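Local atomic coordinates of cell wall surface anchor family protein (Streptococcus agalactiae, PDB entry 3PHS), a protein that serves as a minor pilin of the Streptococcus agalactiae pilus, anchored to the cell wall, and mediates adhesion to lung epithelial cells through an IgG-like domain. Residues T135-L140 with S229-V234; L160-G165 with G202-K207. All blocks are in the same frame, centred on the assembly; numbering follows the deposited sequence.

Contact 1. Residues T135-L140 with S229-V234; sequences TGELDL and SKTVTV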
ATOM      1  N   THR A 135       6.981   8.200   5.373  1.00 12.99           N
ATOM      2  CA  THR A 135       7.756   7.295   4.495  1.00 13.05           C
ATOM      3  C   THR A 135       9.084   6.846   5.101  1.00 12.74           C
ATOM      4  O   THR A 135       9.601   7.462   6.016  1.00 13.11           O
ATOM      5  CB  THR A 135       8.020   7.913   3.102  1.00 12.97           C
ATOM      6  OG1 THR A 135       8.838   9.099   3.226  1.00 13.98           O
ATOM      7  CG2 THR A 135       6.694   8.236   2.383  1.00 12.17           C
ATOM      8  N   GLY A 136       9.617   5.749   4.580  1.00 13.16           N
ATOM      9  CA  GLY A 136      11.009   5.389   4.831  1.00 13.68           C
ATOM     10  C   GLY A 136      11.557   4.800   3.550  1.00 13.41           C
ATOM     11  O   GLY A 136      10.909   4.851   2.517  1.00 12.79           O
ATOM     12  N   GLU A 137      12.732   4.191   3.637  1.00 14.38           N
ATOM     13  CA  GLU A 137      13.485   3.851   2.444  1.00 15.26           C
ATOM     14  C   GLU A 137      13.920   2.386   2.455  1.00 14.82           C
ATOM     15  O   GLU A 137      14.082   1.766   3.502  1.00 14.80           O
ATOM     16  CB  GLU A 137      14.689   4.817   2.343  1.00 16.71           C
ATOM     17  CG  GLU A 137      15.938   4.330   1.631  1.00 20.50           C
ATOM     18  CD  GLU A 137      17.127   5.266   1.849  1.00 26.33           C
ATOM     19  OE1 GLU A 137      16.992   6.484   1.592  1.00 27.40           O
ATOM     20  OE2 GLU A 137      18.195   4.784   2.296  1.00 28.15           O
ATOM     21  N   LEU A 138      14.088   1.850   1.253  1.00 14.98           N
ATOM     22  CA  LEU A 138      14.617   0.510   1.059  1.00 15.52           C
ATOM     23  C   LEU A 138      16.011   0.661   0.483  1.00 15.59           C
ATOM     24  O   LEU A 138      16.211   1.457  -0.431  1.00 15.21           O
ATOM     25  CB  LEU A 138      13.753  -0.232   0.045  1.00 15.97           C
ATOM     26  CG  LEU A 138      14.287  -1.522  -0.575  1.00 17.49           C
ATOM     27  CD1 LEU A 138      14.476  -2.571   0.539  1.00 18.94           C
ATOM     28  CD2 LEU A 138      13.307  -2.011  -1.645  1.00 19.77           C
ATOM     29  N   ASP A 139      16.975  -0.099   1.009  1.00 15.49           N
ATOM     30  CA  ASP A 139      18.266  -0.227   0.341  1.00 15.93           C
ATOM     31  C   ASP A 139      18.589  -1.706   0.118  1.00 15.63           C
ATOM     32  O   ASP A 139      18.955  -2.421   1.054  1.00 16.49           O
ATOM     33  CB  ASP A 139      19.388   0.455   1.123  1.00 16.82           C
ATOM     34  CG  ASP A 139      20.661   0.601   0.303  1.00 19.58           C
ATOM     35  OD1 ASP A 139      20.804  -0.086  -0.738  1.00 21.49           O
ATOM     36  OD2 ASP A 139      21.524   1.405   0.693  1.00 21.73           O
ATOM     37  N   LEU A 140      18.431  -2.135  -1.126  1.00 15.69           N
ATOM     38  CA  LEU A 140      18.699  -3.503  -1.524  1.00 15.91           C
ATOM     39  C   LEU A 140      20.116  -3.615  -2.057  1.00 16.46           C
ATOM     40  O   LEU A 140      20.516  -2.851  -2.937  1.00 16.53           O
ATOM     41  CB  LEU A 140      17.705  -3.962  -2.588  1.00 16.47           C
ATOM     42  CG  LEU A 140      17.940  -5.286  -3.337  1.00 16.01           C
ATOM     43  CD1 LEU A 140      18.015  -6.472  -2.373  1.00 15.72           C
ATOM     44  CD2 LEU A 140      16.846  -5.503  -4.392  1.00 18.41           C
ATOM     45  N   SER A 229      11.010   6.860   8.531  1.00 16.43           N
ATOM     46  CA  SER A 229      12.211   7.633   8.917  1.00 16.89           C
ATOM     47  C   SER A 229      13.464   6.780   9.071  1.00 17.63           C
ATOM     48  O   SER A 229      14.462   7.222   9.668  1.00 17.08           O
ATOM     49  CB  SER A 229      11.963   8.449  10.200  1.00 16.38           C
ATOM     50  OG  SER A 229      10.753   9.196  10.087  1.00 17.22           O
ATOM     51  N   LYS A 230      13.398   5.561   8.538  1.00 17.87           N
ATOM     52  CA  LYS A 230      14.509   4.616   8.606  1.00 18.27           C
ATOM     53  C   LYS A 230      14.757   4.001   7.238  1.00 18.19           C
ATOM     54  O   LYS A 230      13.900   4.058   6.362  1.00 17.15           O
ATOM     55  CB  LYS A 230      14.217   3.510   9.602  1.00 18.77           C
ATOM     56  CG  LYS A 230      14.134   3.958  11.062  1.00 21.39           C
ATOM     57  CD  LYS A 230      13.849   2.768  11.974  1.00 27.75           C
ATOM     58  CE  LYS A 230      14.768   1.559  11.695  1.00 30.46           C
ATOM     59  NZ  LYS A 230      14.625   0.487  12.751  1.00 32.32           N
ATOM     60  N   THR A 231      15.950   3.446   7.055  1.00 18.43           N
ATOM     61  CA  THR A 231      16.268   2.679   5.857  1.00 19.29           C
ATOM     62  C   THR A 231      16.321   1.226   6.266  1.00 18.91           C
ATOM     63  O   THR A 231      16.969   0.888   7.263  1.00 19.72           O
ATOM     64  CB  THR A 231      17.650   3.062   5.243  1.00 19.88           C
ATOM     65  OG1 THR A 231      17.671   4.453   4.936  1.00 22.91           O
ATOM     66  CG2 THR A 231      17.892   2.294   3.954  1.00 19.80           C
ATOM     67  N   VAL A 232      15.638   0.366   5.515  1.00 17.34           N
ATOM     68  CA  VAL A 232      15.758  -1.073   5.731  1.00 17.73           C
ATOM     69  C   VAL A 232      16.780  -1.605   4.727  1.00 17.22           C
ATOM     70  O   VAL A 232      16.630  -1.402   3.535  1.00 16.94           O
ATOM     71  CB  VAL A 232      14.384  -1.824   5.651  1.00 16.77           C
ATOM     72  CG1 VAL A 232      13.695  -1.600   4.321  1.00 18.14           C
ATOM     73  CG2 VAL A 232      14.561  -3.329   5.932  1.00 18.31           C
ATOM     74  N   THR A 233      17.823  -2.264   5.231  1.00 17.84           N
ATOM     75  CA  THR A 233      18.877  -2.809   4.385  1.00 19.71           C
ATOM     76  C   THR A 233      18.569  -4.277   4.150  1.00 19.41           C
ATOM     77  O   THR A 233      18.316  -5.017   5.098  1.00 20.32           O
ATOM     78  CB  THR A 233      20.277  -2.653   5.049  1.00 19.85           C
ATOM     79  OG1 THR A 233      20.581  -1.269   5.184  1.00 22.91           O
ATOM     80  CG2 THR A 233      21.350  -3.266   4.183  1.00 22.72           C
ATOM     81  N   VAL A 234      18.549  -4.703   2.892  1.00 18.91           N
ATOM     82  CA  VAL A 234      18.330  -6.120   2.607  1.00 18.98           C
ATOM     83  C   VAL A 234      19.364  -6.615   1.610  1.00 17.64           C
ATOM     84  O   VAL A 234      19.661  -5.919   0.659  1.00 17.00           O
ATOM     85  CB  VAL A 234      16.875  -6.410   2.128  1.00 19.62           C
ATOM     86  CG1 VAL A 234      16.448  -5.481   1.062  1.00 21.65           C
ATOM     87  CG2 VAL A 234      16.712  -7.858   1.662  1.00 20.71           C
TER
HETATM   88  O   HOH W   1       8.739   9.438   8.189  1.00 22.13           O

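Contact 2. Residues L160-G165 with G202-K207; sequences LYEKNG and GDYVLK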
ATOM      1  N   LEU A 160       8.679  -4.044  -7.371  1.00 15.76           N
ATOM      2  CA  LEU A 160       8.259  -3.920  -5.976  1.00 14.60           C
ATOM      3  C   LEU A 160       6.733  -3.850  -5.905  1.00 15.05           C
ATOM      4  O   LEU A 160       6.106  -3.190  -6.738  1.00 14.81           O
ATOM      5  CB  LEU A 160       8.879  -2.666  -5.361  1.00 14.83           C
ATOM      6  CG  LEU A 160       8.596  -2.432  -3.873  1.00 12.61           C
ATOM      7  CD1 LEU A 160       9.272  -3.452  -2.974  1.00 12.85           C
ATOM      8  CD2 LEU A 160       9.029  -1.018  -3.472  1.00 16.22           C
ATOM      9  N   TYR A 161       6.147  -4.560  -4.943  1.00 15.26           N
ATOM     10  CA  TYR A 161       4.707  -4.601  -4.757  1.00 15.65           C
ATOM     11  C   TYR A 161       4.383  -4.289  -3.309  1.00 15.57           C
ATOM     12  O   TYR A 161       5.177  -4.566  -2.438  1.00 14.20           O
ATOM     13  CB  TYR A 161       4.180  -6.009  -5.063  1.00 15.81           C
ATOM     14  CG  TYR A 161       4.268  -6.357  -6.520  1.00 18.33           C
ATOM     15  CD1 TYR A 161       5.473  -6.792  -7.090  1.00 19.20           C
ATOM     16  CD2 TYR A 161       3.156  -6.226  -7.343  1.00 20.76           C
ATOM     17  CE1 TYR A 161       5.552  -7.086  -8.459  1.00 21.27           C
ATOM     18  CE2 TYR A 161       3.218  -6.535  -8.688  1.00 23.62           C
ATOM     19  CZ  TYR A 161       4.411  -6.968  -9.244  1.00 24.00           C
ATOM     20  OH  TYR A 161       4.445  -7.257 -10.602  1.00 25.90           O
ATOM     21  N   GLU A 162       3.195  -3.745  -3.054  1.00 16.45           N
ATOM     22  CA  GLU A 162       2.655  -3.814  -1.695  1.00 17.40           C
ATOM     23  C   GLU A 162       2.408  -5.302  -1.408  1.00 18.42           C
ATOM     24  O   GLU A 162       2.128  -6.068  -2.339  1.00 19.05           O
ATOM     25  CB  GLU A 162       1.342  -3.017  -1.597  1.00 17.54           C
ATOM     26  CG  GLU A 162       1.529  -1.511  -1.838  1.00 19.49           C
ATOM     27  CD  GLU A 162       0.227  -0.715  -1.822  1.00 23.16           C
ATOM     28  OE1 GLU A 162      -0.859  -1.309  -1.679  1.00 24.55           O
ATOM     29  OE2 GLU A 162       0.306   0.516  -1.954  1.00 26.89           O
ATOM     30  N   LYS A 163       2.510  -5.710  -0.146  1.00 19.82           N
ATOM     31  CA  LYS A 163       2.165  -7.082   0.258  1.00 21.77           C
ATOM     32  C   LYS A 163       0.779  -7.468  -0.282  1.00 23.12           C
ATOM     33  O   LYS A 163      -0.181  -6.703  -0.140  1.00 23.14           O
ATOM     34  CB  LYS A 163       2.201  -7.245   1.785  1.00 21.86           C
ATOM     35  CG  LYS A 163       2.197  -8.709   2.207  1.00 24.06           C
ATOM     36  CD  LYS A 163       2.078  -8.904   3.707  1.00 27.76           C
ATOM     37  CE  LYS A 163       1.859 -10.388   4.005  1.00 31.56           C
ATOM     38  NZ  LYS A 163       2.525 -10.830   5.262  1.00 32.72           N
ATOM     39  N   ASN A 164       0.688  -8.640  -0.915  1.00 24.60           N
ATOM     40  CA  ASN A 164      -0.564  -9.123  -1.556  1.00 26.61           C
ATOM     41  C   ASN A 164      -1.079  -8.246  -2.703  1.00 27.40           C
ATOM     42  O   ASN A 164      -2.212  -8.435  -3.168  1.00 27.98           O
ATOM     43  CB  ASN A 164      -1.715  -9.325  -0.537  1.00 26.79           C
ATOM     44  CG  ASN A 164      -1.356 -10.256   0.601  1.00 28.57           C
ATOM     45  OD1 ASN A 164      -0.748 -11.316   0.404  1.00 31.49           O
ATOM     46  ND2 ASN A 164      -1.747  -9.867   1.813  1.00 30.03           N
ATOM     47  N   GLY A 165      -0.267  -7.294  -3.154  1.00 28.05           N
ATOM     48  CA  GLY A 165      -0.661  -6.380  -4.227  1.00 28.88           C
ATOM     49  C   GLY A 165      -0.548  -7.001  -5.608  1.00 30.15           C
ATOM     50  O   GLY A 165       0.284  -7.890  -5.839  1.00 29.70           O
ATOM     51  N   GLY A 202       5.167   0.165   5.978  1.00 12.45           N
ATOM     52  CA  GLY A 202       4.311  -1.016   5.784  1.00 12.79           C
ATOM     53  C   GLY A 202       5.039  -2.136   5.075  1.00 13.43           C
ATOM     54  O   GLY A 202       6.267  -2.083   4.899  1.00 13.76           O
ATOM     55  N   ASP A 203       4.285  -3.139   4.628  1.00 13.03           N
ATOM     56  CA  ASP A 203       4.888  -4.363   4.091  1.00 13.72           C
ATOM     57  C   ASP A 203       4.870  -4.409   2.581  1.00 12.91           C
ATOM     58  O   ASP A 203       3.847  -4.111   1.939  1.00 14.13           O
ATOM     59  CB  ASP A 203       4.191  -5.601   4.681  1.00 12.88           C
ATOM     60  CG  ASP A 203       4.410  -5.737   6.174  1.00 17.02           C
ATOM     61  OD1 ASP A 203       5.359  -5.114   6.709  1.00 15.80           O
ATOM     62  OD2 ASP A 203       3.612  -6.477   6.810  1.00 18.91           O
ATOM     63  N   TYR A 204       6.011  -4.779   2.009  1.00 12.26           N
ATOM     64  CA  TYR A 204       6.190  -4.824   0.570  1.00 12.41           C
ATOM     65  C   TYR A 204       6.837  -6.141   0.159  1.00 12.44           C
ATOM     66  O   TYR A 204       7.298  -6.908   0.998  1.00 13.69           O
ATOM     67  CB  TYR A 204       7.066  -3.640   0.086  1.00 11.43           C
ATOM     68  CG  TYR A 204       6.436  -2.282   0.317  1.00 11.23           C
ATOM     69  CD1 TYR A 204       6.490  -1.673   1.562  1.00 11.34           C
ATOM     70  CD2 TYR A 204       5.762  -1.620  -0.715  1.00 13.56           C
ATOM     71  CE1 TYR A 204       5.891  -0.419   1.786  1.00 11.61           C
ATOM     72  CE2 TYR A 204       5.156  -0.350  -0.505  1.00 12.72           C
ATOM     73  CZ  TYR A 204       5.232   0.229   0.749  1.00 12.21           C
ATOM     74  OH  TYR A 204       4.634   1.448   0.968  1.00 14.11           O
ATOM     75  N   VAL A 205       6.861  -6.384  -1.143  1.00 13.82           N
ATOM     76  CA  VAL A 205       7.465  -7.598  -1.687  1.00 14.66           C
ATOM     77  C   VAL A 205       8.315  -7.225  -2.892  1.00 14.60           C
ATOM     78  O   VAL A 205       7.840  -6.578  -3.838  1.00 14.82           O
ATOM     79  CB  VAL A 205       6.400  -8.655  -2.074  1.00 14.25           C
ATOM     80  CG1 VAL A 205       7.050  -9.861  -2.777  1.00 16.06           C
ATOM     81  CG2 VAL A 205       5.613  -9.102  -0.864  1.00 16.17           C
ATOM     82  N   LEU A 206       9.580  -7.642  -2.846  1.00 14.96           N
ATOM     83  CA  LEU A 206      10.473  -7.524  -3.988  1.00 15.57           C
ATOM     84  C   LEU A 206      10.380  -8.779  -4.846  1.00 16.13           C
ATOM     85  O   LEU A 206      10.551  -9.893  -4.341  1.00 16.49           O
ATOM     86  CB  LEU A 206      11.913  -7.339  -3.504  1.00 15.22           C
ATOM     87  CG  LEU A 206      12.336  -5.932  -3.077  1.00 15.62           C
ATOM     88  CD1 LEU A 206      13.648  -6.026  -2.315  1.00 16.27           C
ATOM     89  CD2 LEU A 206      12.463  -4.984  -4.292  1.00 15.49           C
ATOM     90  N   LYS A 207      10.102  -8.597  -6.119  1.00 16.85           N
ATOM     91  CA  LYS A 207      10.058  -9.693  -7.042  1.00 18.37           C
ATOM     92  C   LYS A 207      11.257  -9.642  -7.988  1.00 18.08           C
ATOM     93  O   LYS A 207      11.458  -8.678  -8.643  1.00 17.48           O
ATOM     94  CB  LYS A 207       8.726  -9.700  -7.794  1.00 19.10           C
ATOM     95  CG  LYS A 207       8.450 -10.961  -8.553  1.00 23.01           C
ATOM     96  CD  LYS A 207       7.048 -10.973  -9.210  1.00 28.64           C
ATOM     97  CE  LYS A 207       6.923 -12.068 -10.289  1.00 32.60           C
ATOM     98  NZ  LYS A 207       5.701 -11.960 -11.090  1.00 34.03           N
TER
HETATM   99  O   HOH W   2       1.437   1.507   0.569  1.00 24.91           O

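Contact 1. Residues T135-L140 with S229-V234
E137 and T231, paired on one face of two parallel strands, cross obliquely, hydroxyl to carboxylate and methyl to CG. With CG anti to the backbone N (chi1 152°) and the chain extended beyond it, E137 brings its carboxylate to the threonine; T231 OG1 donates to E137 OE2 at 2.7 Å, from above the carboxylate plane. The methyl T231 CG2 touches both E137 CG and D139 CB, 3.7 Å from each, while the D139 carboxylate is engaged by H193 and R195 of strand 193-200. On the opposite face L138, L140, V232 and V234 form an apolar layer. V234 CG1, placed between its own N and carbonyl carbon (chi1 48°), reaches L138 CD1 at 3.6 Å and L140 CD1 at 3.9 Å. The backbones pair in parallel, V232 N hydrogen-bonding E137 O at 2.9 Å. G136 suits its place because a CB there would collide with K230 O. Beside T135 and S229 a water donates to T135 O and hydrogen-bonds S229 OG. The chemistry is thus two-sided: leucine and valine face the domain core, whereas hydroxyl and carboxylate groups occupy the more accessible face.

Contact 2. Residues L160-G165 with G202-K207
L160 and Y204 pack obliquely on the buried face of an antiparallel strand pair, L160 CD1 lying 3.8 Å from Y204 CB. The same methyl meets L206 CD2 at 3.8 Å; branched leucines suit this interior because they fill it without polar atoms. The Y204 ring, its CG anti to the carbonyl carbon (chi1 -64°), receives Y161 O at its edge, with CD2 3.5 Å away, while its hydroxyl bonds I200 O. Y161 and V205 form the hydrogen-bonded pair, V205 N to Y161 O at 2.8 Å and Y161 N to V205 O at 2.9 Å, two reciprocal bonds.

The outer side is looser. The Y161 ring crosses K207, CE1 4.2 Å from K207 CB, and its hydroxyl bonds E159. Past E162 the first strand leaves its partner in a type II turn to G165, but K163 N reaches D203 O at 2.9 Å from above the carbonyl plane. K163 and D203 run side by side in the same direction; their charged ends, NZ and OD2, stay 4.7 Å apart. A water bridges E162 OE2 and Y204 OH.

R112 of strand 109-121 reaches this corner from the other half of the chain, bonding D203 O and making a cation-pi contact with Y204. Strand 221-226 flanks strand 202-210 across from 157-162, and beneath the sheet L160 rests on I196 and L199 of strand 193-200, L206 on strand 135-146.

How the contacts relate
From the N terminus the chain first builds the half that contains strands 13-21 to 125-127, then enters the prealbumin-like region with 135-140. Residues 160-165 follow, and 202-207 returns to them, so contact 2 closes a loop with 36 residues between its segments. Only afterwards does 229-234 come back beside 135-140; contact 1 therefore closes the longer loop, and contact 2 is nested inside it without crossing. Each contact lies within one sheet, contact 1 in one and contact 2 in the other. Their centres lie about 14 Å apart, and the sheets meet face to face through L206, whose CD1 is 3.8 Å from L140 CD2, giving a two-layer sandwich with a shared apolar interior.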